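Local coordinates for prolyl endopeptidase (Myxococcus xanthus, PDB 2BKL), which probably hydrolyses the peptide bond after proline, and far less readily after alanine, in oligopeptides as a serine endopeptidase of the S9A family, at residues Asp500-Gln503 with Asn504-Asp508; Ala513-Leu516 with Val517-Tyr521; Phe587-Leu590 with His591-Pro595. All coordinates share one frame; numbering follows the deposited sequence.

Interaction 1 of 3, residues Asp500-Gln503 with Asn504-Asp508; sequences DKKQ and NVFDD
Gln503 and Asp507, one turn apart at the start of helix 503-518, are joined twice: by the backbone bond from Asp507 N to Gln503 O (2.9 Å) and by a bond between their side chains. Gln503 leaves the helix with CG trans to its own N (chi1 -179°), then bends at chi2 (60°), which brings the amide round to the next turn. Its CB merely borders its own peptide link to Asn504. CG passes 3.8 Å from Asp507 OD2, and CD is 4.0 Å from Phe506 CD2. The amide then divides its work. OE1 reaches the edge of the Phe506 ring, in the ring plane and 3.5 Å from CD2, and it also accepts from Gln545 on helix 534-545. NE2 donates to Asp507 OD1 over 2.9 Å, nearly straight at 164°; the acceptor lies in the amide plane, yet the amide nitrogen stands well above the carboxylate plane.

Lys502 supports the same ring by other atoms. Its CG is 3.8 Å from Phe506 CZ, CD leans on Val505, and the backbone oxygen sits over the middle of one ring face while accepting from Val505 N. The ammonium group goes past the ring to Gly454 O and Asn534 OD1. On the other flank Asn504 N bonds to Lys501 O, in the first turn of the helix, and ND2 donates to Ala496 O.

Two partners probably settle which way round the Gln503 amide sits: NE2 has a carboxylate to donate to, and OE1 a donor in Gln545 NE2. The buried Lys502 ammonium, held by two oxygens, ties the helix start to Asn534, a residue of the pocket that holds the bound N-[(benzyloxy)carbonyl]-L-alanyl-L-proline.

Interaction 2 of 3, residues Ala513-Leu516 with Val517-Tyr521; sequences AEYL and VQQKY
Gln519 lays its side chain over one face of the Tyr515 ring, a CH-pi contact in which CG stands 3.6 Å from the ring centroid and 23° off the normal, displaced toward the hydroxyl end: CZ is its closest ring atom, at 3.3 Å. The torsions of both residues account for this. Tyr515 swings its ring along the helix toward the C-terminal end, with CG trans to the backbone N (chi1 174°); chi1 of Gln519 puts CG beside the backbone N and over the ring, and the bend at chi2 then lays the amide at only 30° to the ring plane. Gln518, by contrast, runs extended beyond CG back along Glu514 O, placing OE1 3.5 Å from Tyr515 CA.

The helix ends here in a Schellman motif: Lys520, with positive phi, is the C-prime residue, and Tyr521 N returns to Leu516 O over 3.1 Å while Lys520 N bonds to Val517 O. This reversal brings the Tyr521 ring against the last turn of the helix, with Leu516 O at its edge, in the ring plane, and CD2 3.9 Å from Leu516 CD2. One water, 2.6 Å from Tyr515 OH, donates to Tyr521 OH at 2.7 Å. An alanine at Tyr515 would remove both ring and hydroxyl, and is likely to leave Gln519 CG without the face it rests on and that water without one of its partners. Tyr521 OH also bonds to Glu418, and Arg442 makes a cation-pi contact with the Tyr521 ring.

Interaction 3 of 3, residues Phe587-Leu590 with His591-Pro595; sequences FKTL and HAYSP
His591 N bonds to Phe587 O (2.8 Å, 165°) and Ala592 N to Lys588 O in helical succession, after which Leu590 O takes two donors, Tyr593 N at 3.2 Å and Ser594 N at 2.9 Å, as the chain leaves the helix. The aromatic side chains of Phe587 and His591, one turn apart and both with CG trans to the backbone N (chi1 167° and -168°), run alongside each other. Their planes are nearly parallel but so far slid, with centroids 5.0 Å apart, that the rings barely overlap; the closer cover is His591 CB over the rim of the Phe587 face, while Phe587 CZ meets His591 ND1 at 3.6 Å. Tyr593 instead has its CG wedged between N and the carbonyl carbon. That folds the ring back beside Leu590, whose CD2 lies 3.4 Å from Tyr593 OH, and puts Leu590 O over one ring face. Ser594 OG bonds to His597 and to Met562 N. The helix is thus held on two flanks: Phe587 and His591 pack against strand 18-21, and Tyr593 faces helix 534-545 through Leu537 and Gln545.

How the interactions relate
From the N terminus, the three contacts follow in series; each is a continuous stretch, so none encloses a long loop and none nests in or crosses another. Interaction 1 starts helix 503-518 and interaction 2 ends it, with centres about 20 Å apart and no touch. Interaction 3 comes later in the chain, at the end of helix 584-593, yet returns to interaction 1: Phe506 CE2 lies 3.5 Å from Tyr593 CG in an edge-to-face pair, and Lys502 CG is 3.6 Å from Tyr593 OH. Within the alpha/beta-hydrolase domain, interactions 1 and 3 therefore meet beside helix 534-545, whereas interaction 2 joins the far helix end to strands 415-423 and 429-437.

Interaction 1 of 3, residues Asp500-Gln503 with Asn504-Asp508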
ATOM      1  N   ASP A 500       7.701  17.926   9.924  1.00  7.62           N
ATOM      2  CA  ASP A 500       7.341  18.703  11.102  1.00  8.37           C
ATOM      3  C   ASP A 500       5.835  18.902  11.252  1.00  6.34           C
ATOM      4  O   ASP A 500       5.375  19.304  12.319  1.00  8.97           O
ATOM      5  CB  ASP A 500       7.991  20.091  11.026  1.00 11.15           C
ATOM      6  CG  ASP A 500       7.690  20.809   9.712  1.00 16.30           C
ATOM      7  OD1 ASP A 500       8.180  20.354   8.642  1.00 22.61           O
ATOM      8  OD2 ASP A 500       6.953  21.818   9.619  1.00 24.79           O
ATOM      9  N   LYS A 501       5.068  18.597  10.189  1.00  6.87           N
ATOM     10  CA  LYS A 501       3.619  18.768  10.189  1.00  6.71           C
ATOM     11  C   LYS A 501       2.873  17.464  10.381  1.00  5.62           C
ATOM     12  O   LYS A 501       1.647  17.431  10.221  1.00  6.07           O
ATOM     13  CB  LYS A 501       3.146  19.400   8.898  1.00 10.43           C
ATOM     14  CG  LYS A 501       3.891  20.689   8.562  1.00 15.02           C
ATOM     15  CD  LYS A 501       3.422  21.880   9.269  1.00 20.11           C
ATOM     16  CE  LYS A 501       3.567  23.113   8.342  1.00 20.28           C
ATOM     17  NZ  LYS A 501       4.951  23.282   7.803  1.00 24.91           N
ATOM     18  N   LYS A 502       3.573  16.406  10.778  1.00  4.97           N
ATOM     19  CA  LYS A 502       2.898  15.121  10.996  1.00  4.45           C
ATOM     20  C   LYS A 502       1.744  15.190  11.987  1.00  5.52           C
ATOM     21  O   LYS A 502       0.733  14.489  11.819  1.00  6.39           O
ATOM     22  CB  LYS A 502       3.911  14.051  11.413  1.00  5.07           C
ATOM     23  CG  LYS A 502       3.353  12.635  11.529  1.00  5.57           C
ATOM     24  CD  LYS A 502       2.873  12.090  10.170  1.00  6.20           C
ATOM     25  CE  LYS A 502       2.465  10.636  10.265  1.00  6.88           C
ATOM     26  NZ  LYS A 502       2.042  10.082   8.934  1.00  5.60           N
ATOM     27  N   GLN A 503       1.870  16.043  13.007  1.00  5.40           N
ATOM     28  CA  GLN A 503       0.829  16.168  13.999  1.00  6.43           C
ATOM     29  C   GLN A 503      -0.498  16.572  13.370  1.00  4.68           C
ATOM     30  O   GLN A 503      -1.564  16.264  13.909  1.00  5.79           O
ATOM     31  CB  GLN A 503       1.214  17.151  15.107  1.00  7.56           C
ATOM     32  CG  GLN A 503       0.197  17.334  16.219  1.00  6.09           C
ATOM     33  CD  GLN A 503      -0.117  16.066  16.948  1.00  6.61           C
ATOM     34  OE1 GLN A 503       0.803  15.312  17.270  1.00  6.60           O
ATOM     35  NE2 GLN A 503      -1.394  15.856  17.308  1.00  6.30           N
ATOM     36  N   ASN A 504      -0.479  17.293  12.246  1.00  4.63           N
ATOM     37  CA  ASN A 504      -1.739  17.628  11.571  1.00  4.96           C
ATOM     38  C   ASN A 504      -2.560  16.390  11.196  1.00  4.75           C
ATOM     39  O   ASN A 504      -3.782  16.420  11.203  1.00  5.23           O
ATOM     40  CB  ASN A 504      -1.485  18.403  10.301  1.00  4.79           C
ATOM     41  CG  ASN A 504      -0.990  19.832  10.524  1.00  6.12           C
ATOM     42  OD1 ASN A 504      -1.189  20.442  11.573  1.00  8.02           O
ATOM     43  ND2 ASN A 504      -0.356  20.388   9.498  1.00  7.24           N
ATOM     44  N   VAL A 505      -1.899  15.285  10.859  1.00  4.10           N
ATOM     45  CA  VAL A 505      -2.580  14.066  10.483  1.00  4.68           C
ATOM     46  C   VAL A 505      -3.366  13.564  11.683  1.00  4.32           C
ATOM     47  O   VAL A 505      -4.536  13.176  11.571  1.00  4.62           O
ATOM     48  CB  VAL A 505      -1.575  12.981  10.083  1.00  5.03           C
ATOM     49  CG1 VAL A 505      -2.260  11.712   9.709  1.00  5.92           C
ATOM     50  CG2 VAL A 505      -0.718  13.472   8.940  1.00  4.98           C
ATOM     51  N   PHE A 506      -2.716  13.541  12.836  1.00  4.86           N
ATOM     52  CA  PHE A 506      -3.331  13.089  14.053  1.00  4.69           C
ATOM     53  C   PHE A 506      -4.462  14.005  14.468  1.00  5.02           C
ATOM     54  O   PHE A 506      -5.546  13.528  14.833  1.00  5.24           O
ATOM     55  CB  PHE A 506      -2.290  12.915  15.172  1.00  5.38           C
ATOM     56  CG  PHE A 506      -1.036  12.148  14.752  1.00  4.83           C
ATOM     57  CD1 PHE A 506      -1.105  11.105  13.861  1.00  5.34           C
ATOM     58  CD2 PHE A 506       0.208  12.505  15.255  1.00  5.87           C
ATOM     59  CE1 PHE A 506       0.027  10.408  13.501  1.00  5.71           C
ATOM     60  CE2 PHE A 506       1.365  11.801  14.874  1.00  6.82           C
ATOM     61  CZ  PHE A 506       1.260  10.762  14.019  1.00  6.57           C
ATOM     62  N   ASP A 507      -4.249  15.309  14.326  1.00  4.77           N
ATOM     63  CA  ASP A 507      -5.328  16.269  14.603  1.00  5.17           C
ATOM     64  C   ASP A 507      -6.539  16.072  13.681  1.00  5.39           C
ATOM     65  O   ASP A 507      -7.680  16.113  14.131  1.00  6.14           O
ATOM     66  CB  ASP A 507      -4.827  17.684  14.530  1.00  5.44           C
ATOM     67  CG  ASP A 507      -3.853  18.034  15.614  1.00  7.44           C
ATOM     68  OD1 ASP A 507      -3.802  17.360  16.672  1.00  9.29           O
ATOM     69  OD2 ASP A 507      -3.116  19.003  15.448  1.00  9.29           O
ATOM     70  N   ASP A 508      -6.303  15.810  12.403  1.00  5.16           N
ATOM     71  CA  ASP A 508      -7.387  15.488  11.484  1.00  3.79           C
ATOM     72  C   ASP A 508      -8.139  14.251  11.934  1.00  5.35           C
ATOM     73  O   ASP A 508      -9.346  14.194  11.812  1.00  5.93           O
ATOM     74  CB  ASP A 508      -6.868  15.268  10.062  1.00  5.09           C
ATOM     75  CG  ASP A 508      -6.336  16.512   9.401  1.00  4.97           C
ATOM     76  OD1 ASP A 508      -6.480  17.651   9.922  1.00  5.53           O
ATOM     77  OD2 ASP A 508      -5.695  16.389   8.327  1.00  6.63           O
TER

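Interaction 2 of 3, residues Ala513-Leu516 with Val517-Tyr521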
ATOM      1  N   ALA A 513     -13.089  11.623  14.726  1.00  5.18           N
ATOM      2  CA  ALA A 513     -13.724  10.936  15.831  1.00  6.16           C
ATOM      3  C   ALA A 513     -14.711  11.823  16.542  1.00  6.69           C
ATOM      4  O   ALA A 513     -15.804  11.389  16.905  1.00  7.13           O
ATOM      5  CB  ALA A 513     -12.677  10.426  16.812  1.00  6.38           C
ATOM      6  N   GLU A 514     -14.358  13.083  16.709  1.00  5.56           N
ATOM      7  CA  GLU A 514     -15.265  14.027  17.352  1.00  6.56           C
ATOM      8  C   GLU A 514     -16.491  14.276  16.454  1.00  6.05           C
ATOM      9  O   GLU A 514     -17.618  14.383  16.946  1.00  5.88           O
ATOM     10  CB  GLU A 514     -14.581  15.354  17.628  1.00  7.43           C
ATOM     11  CG  GLU A 514     -13.542  15.293  18.747  1.00 11.01           C
ATOM     12  CD  GLU A 514     -12.641  16.539  18.799  1.00 14.12           C
ATOM     13  OE1 GLU A 514     -12.328  17.152  17.756  1.00 21.11           O
ATOM     14  OE2 GLU A 514     -12.281  16.940  19.918  1.00 20.39           O
ATOM     15  N   TYR A 515     -16.273  14.372  15.148  1.00  5.19           N
ATOM     16  CA  TYR A 515     -17.375  14.601  14.207  1.00  5.58           C
ATOM     17  C   TYR A 515     -18.405  13.463  14.259  1.00  4.89           C
ATOM     18  O   TYR A 515     -19.610  13.705  14.284  1.00  5.52           O
ATOM     19  CB  TYR A 515     -16.833  14.734  12.786  1.00  5.72           C
ATOM     20  CG  TYR A 515     -17.901  14.821  11.735  1.00  4.42           C
ATOM     21  CD1 TYR A 515     -18.437  13.681  11.148  1.00  6.10           C
ATOM     22  CD2 TYR A 515     -18.420  16.041  11.328  1.00  5.02           C
ATOM     23  CE1 TYR A 515     -19.452  13.749  10.212  1.00  6.33           C
ATOM     24  CE2 TYR A 515     -19.379  16.119  10.377  1.00  4.61           C
ATOM     25  CZ  TYR A 515     -19.897  14.979   9.789  1.00  6.38           C
ATOM     26  OH  TYR A 515     -20.915  15.047   8.862  1.00  7.00           O
ATOM     27  N   LEU A 516     -17.959  12.220  14.290  1.00  4.56           N
ATOM     28  CA  LEU A 516     -18.871  11.082  14.302  1.00  5.39           C
ATOM     29  C   LEU A 516     -19.760  11.086  15.537  1.00  6.18           C
ATOM     30  O   LEU A 516     -20.913  10.660  15.483  1.00  7.23           O
ATOM     31  CB  LEU A 516     -18.100   9.779  14.164  1.00  5.46           C
ATOM     32  CG  LEU A 516     -17.383   9.610  12.835  1.00  5.93           C
ATOM     33  CD1 LEU A 516     -16.371   8.495  12.896  1.00  6.68           C
ATOM     34  CD2 LEU A 516     -18.380   9.309  11.738  1.00  6.95           C
ATOM     35  N   VAL A 517     -19.240  11.588  16.648  1.00  4.26           N
ATOM     36  CA  VAL A 517     -20.040  11.731  17.868  1.00  5.26           C
ATOM     37  C   VAL A 517     -20.986  12.945  17.736  1.00  5.61           C
ATOM     38  O   VAL A 517     -22.190  12.839  18.068  1.00  6.42           O
ATOM     39  CB  VAL A 517     -19.112  11.847  19.079  1.00  6.29           C
ATOM     40  CG1 VAL A 517     -19.931  12.081  20.347  1.00  6.97           C
ATOM     41  CG2 VAL A 517     -18.313  10.585  19.222  1.00  6.05           C
ATOM     42  N   GLN A 518     -20.460  14.093  17.299  1.00  5.69           N
ATOM     43  CA  GLN A 518     -21.270  15.305  17.129  1.00  7.26           C
ATOM     44  C   GLN A 518     -22.477  15.048  16.233  1.00  6.26           C
ATOM     45  O   GLN A 518     -23.586  15.559  16.510  1.00  7.83           O
ATOM     46  CB  GLN A 518     -20.429  16.419  16.475  1.00  8.93           C
ATOM     47  CG  GLN A 518     -19.371  17.108  17.300  1.00 13.42           C
ATOM     48  CD  GLN A 518     -18.249  17.831  16.454  1.00 17.18           C
ATOM     49  OE1 GLN A 518     -18.225  17.836  15.176  1.00 15.23           O
ATOM     50  NE2 GLN A 518     -17.293  18.407  17.182  1.00 19.47           N
ATOM     51  N   GLN A 519     -22.270  14.280  15.163  1.00  5.64           N
ATOM     52  CA  GLN A 519     -23.298  13.987  14.173  1.00  7.82           C
ATOM     53  C   GLN A 519     -24.179  12.772  14.493  1.00  8.13           C
ATOM     54  O   GLN A 519     -24.955  12.328  13.653  1.00  8.21           O
ATOM     55  CB  GLN A 519     -22.668  13.845  12.768  1.00 10.43           C
ATOM     56  CG  GLN A 519     -22.199  15.147  12.178  1.00 12.47           C
ATOM     57  CD  GLN A 519     -23.284  16.117  12.057  1.00 15.53           C
ATOM     58  OE1 GLN A 519     -24.396  15.750  11.678  1.00 15.76           O
ATOM     59  NE2 GLN A 519     -23.019  17.357  12.442  1.00 17.70           N
ATOM     60  N   LYS A 520     -24.084  12.274  15.722  1.00  6.90           N
ATOM     61  CA  LYS A 520     -25.052  11.295  16.256  1.00  8.84           C
ATOM     62  C   LYS A 520     -24.912   9.903  15.635  1.00  7.56           C
ATOM     63  O   LYS A 520     -25.844   9.108  15.687  1.00  9.27           O
ATOM     64  CB  LYS A 520     -26.493  11.817  16.169  1.00 10.72           C
ATOM     65  CG  LYS A 520     -26.720  13.159  16.867  1.00 13.60           C
ATOM     66  CD  LYS A 520     -26.463  13.094  18.351  1.00 16.64           C
ATOM     67  CE  LYS A 520     -26.960  14.376  19.045  1.00 19.24           C
ATOM     68  NZ  LYS A 520     -26.259  14.625  20.333  1.00 22.59           N
ATOM     69  N   TYR A 521     -23.750   9.574  15.084  1.00  7.44           N
ATOM     70  CA  TYR A 521     -23.515   8.202  14.681  1.00  6.78           C
ATOM     71  C   TYR A 521     -23.211   7.341  15.891  1.00  8.99           C
ATOM     72  O   TYR A 521     -23.652   6.211  15.975  1.00 10.63           O
ATOM     73  CB  TYR A 521     -22.370   8.093  13.691  1.00  7.38           C
ATOM     74  CG  TYR A 521     -22.632   8.768  12.367  1.00  7.94           C
ATOM     75  CD1 TYR A 521     -23.340   8.114  11.368  1.00  7.95           C
ATOM     76  CD2 TYR A 521     -22.155  10.044  12.104  1.00  8.08           C
ATOM     77  CE1 TYR A 521     -23.596   8.731  10.147  1.00  6.61           C
ATOM     78  CE2 TYR A 521     -22.415  10.662  10.895  1.00  8.21           C
ATOM     79  CZ  TYR A 521     -23.096   9.987   9.911  1.00  7.63           C
ATOM     80  OH  TYR A 521     -23.359  10.577   8.675  1.00  9.87           O
TER
HETATM   81  O   HOH W   1     -22.755  13.222   8.846  1.00 19.74           O

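Interaction 3 of 3, residues Phe587-Leu590 with His591-Pro595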
ATOM      1  N   PHE A 587      14.385  15.081  15.743  1.00  8.11           N
ATOM      2  CA  PHE A 587      14.154  14.401  17.010  1.00  7.38           C
ATOM      3  C   PHE A 587      13.061  15.077  17.808  1.00  8.04           C
ATOM      4  O   PHE A 587      12.214  14.407  18.378  1.00  7.56           O
ATOM      5  CB  PHE A 587      15.458  14.346  17.847  1.00  8.39           C
ATOM      6  CG  PHE A 587      15.242  13.942  19.278  1.00  8.29           C
ATOM      7  CD1 PHE A 587      14.960  12.629  19.608  1.00  9.00           C
ATOM      8  CD2 PHE A 587      15.291  14.880  20.294  1.00  9.60           C
ATOM      9  CE1 PHE A 587      14.740  12.256  20.934  1.00  8.98           C
ATOM     10  CE2 PHE A 587      15.047  14.513  21.615  1.00  8.93           C
ATOM     11  CZ  PHE A 587      14.804  13.190  21.931  1.00  8.55           C
ATOM     12  N   LYS A 588      13.084  16.404  17.883  1.00  9.06           N
ATOM     13  CA  LYS A 588      12.088  17.110  18.679  1.00  9.95           C
ATOM     14  C   LYS A 588      10.674  16.782  18.162  1.00 10.44           C
ATOM     15  O   LYS A 588       9.772  16.480  18.932  1.00  9.45           O
ATOM     16  CB  LYS A 588      12.312  18.614  18.664  1.00 14.61           C
ATOM     17  CG  LYS A 588      11.317  19.352  19.528  1.00 18.43           C
ATOM     18  CD  LYS A 588      11.792  20.763  19.835  1.00 21.03           C
ATOM     19  CE  LYS A 588      10.798  21.473  20.769  1.00 21.99           C
ATOM     20  NZ  LYS A 588       9.463  21.603  20.122  1.00 26.35           N
ATOM     21  N   THR A 589      10.512  16.810  16.847  1.00  8.69           N
ATOM     22  CA  THR A 589       9.244  16.470  16.235  1.00  7.41           C
ATOM     23  C   THR A 589       8.808  15.042  16.534  1.00  6.47           C
ATOM     24  O   THR A 589       7.688  14.806  16.939  1.00  7.70           O
ATOM     25  CB  THR A 589       9.369  16.660  14.704  1.00  8.13           C
ATOM     26  OG1 THR A 589       9.480  18.073  14.417  1.00 11.58           O
ATOM     27  CG2 THR A 589       8.126  16.168  13.945  1.00 10.14           C
ATOM     28  N   LEU A 590       9.697  14.087  16.286  1.00  5.38           N
ATOM     29  CA  LEU A 590       9.384  12.665  16.450  1.00  5.53           C
ATOM     30  C   LEU A 590       9.102  12.314  17.895  1.00  6.35           C
ATOM     31  O   LEU A 590       8.155  11.577  18.185  1.00  7.97           O
ATOM     32  CB  LEU A 590      10.541  11.837  15.901  1.00  5.27           C
ATOM     33  CG  LEU A 590      10.751  11.933  14.395  1.00  5.45           C
ATOM     34  CD1 LEU A 590      12.194  11.561  14.049  1.00  7.43           C
ATOM     35  CD2 LEU A 590       9.741  11.055  13.676  1.00  8.19           C
ATOM     36  N   HIS A 591       9.912  12.813  18.808  1.00  7.62           N
ATOM     37  CA  HIS A 591       9.772  12.485  20.209  1.00  8.01           C
ATOM     38  C   HIS A 591       8.459  13.010  20.733  1.00  8.57           C
ATOM     39  O   HIS A 591       7.857  12.371  21.578  1.00 10.47           O
ATOM     40  CB  HIS A 591      10.965  13.021  21.007  1.00  8.26           C
ATOM     41  CG  HIS A 591      11.050  12.494  22.409  1.00  7.76           C
ATOM     42  ND1 HIS A 591      11.587  13.235  23.438  1.00 12.18           N
ATOM     43  CD2 HIS A 591      10.714  11.295  22.940  1.00  7.79           C
ATOM     44  CE1 HIS A 591      11.544  12.529  24.554  1.00 11.52           C
ATOM     45  NE2 HIS A 591      11.044  11.338  24.279  1.00  9.50           N
ATOM     46  N   ALA A 592       7.954  14.122  20.179  1.00  7.88           N
ATOM     47  CA  ALA A 592       6.722  14.706  20.664  1.00  8.96           C
ATOM     48  C   ALA A 592       5.506  13.829  20.401  1.00 10.08           C
ATOM     49  O   ALA A 592       4.544  13.893  21.149  1.00 10.03           O
ATOM     50  CB  ALA A 592       6.534  16.062  20.068  1.00  8.02           C
ATOM     51  N   TYR A 593       5.537  13.036  19.335  1.00  8.02           N
ATOM     52  CA  TYR A 593       4.402  12.144  19.041  1.00  7.24           C
ATOM     53  C   TYR A 593       4.622  10.630  19.139  1.00  7.79           C
ATOM     54  O   TYR A 593       3.648   9.900  19.139  1.00 10.04           O
ATOM     55  CB  TYR A 593       3.740  12.485  17.699  1.00  7.14           C
ATOM     56  CG  TYR A 593       4.525  12.165  16.417  1.00  6.51           C
ATOM     57  CD1 TYR A 593       4.622  10.858  15.947  1.00  5.64           C
ATOM     58  CD2 TYR A 593       5.090  13.169  15.641  1.00  7.90           C
ATOM     59  CE1 TYR A 593       5.264  10.570  14.757  1.00  6.89           C
ATOM     60  CE2 TYR A 593       5.739  12.898  14.470  1.00  6.58           C
ATOM     61  CZ  TYR A 593       5.825  11.597  14.014  1.00  5.69           C
ATOM     62  OH  TYR A 593       6.446  11.326  12.811  1.00  7.21           O
ATOM     63  N   SER A 594       5.877  10.185  19.201  1.00  6.81           N
ATOM     64  CA  SER A 594       6.297   8.759  19.224  1.00  6.05           C
ATOM     65  C   SER A 594       5.421   7.986  20.212  1.00  6.73           C
ATOM     66  O   SER A 594       5.507   8.226  21.420  1.00  7.02           O
ATOM     67  CB  SER A 594       7.749   8.689  19.647  1.00  5.96           C
ATOM     68  OG  SER A 594       8.189   7.336  19.748  1.00  7.40           O
ATOM     69  N   PRO A 595       4.475   7.183  19.756  1.00  4.84           N
ATOM     70  CA  PRO A 595       3.495   6.609  20.687  1.00  5.67           C
ATOM     71  C   PRO A 595       4.108   5.829  21.849  1.00  4.34           C
ATOM     72  O   PRO A 595       3.606   5.883  22.968  1.00  4.94           O
ATOM     73  CB  PRO A 595       2.633   5.721  19.770  1.00  5.78           C
ATOM     74  CG  PRO A 595       2.680   6.470  18.486  1.00  6.60           C
ATOM     75  CD  PRO A 595       4.096   6.947  18.345  1.00  6.01           C
TER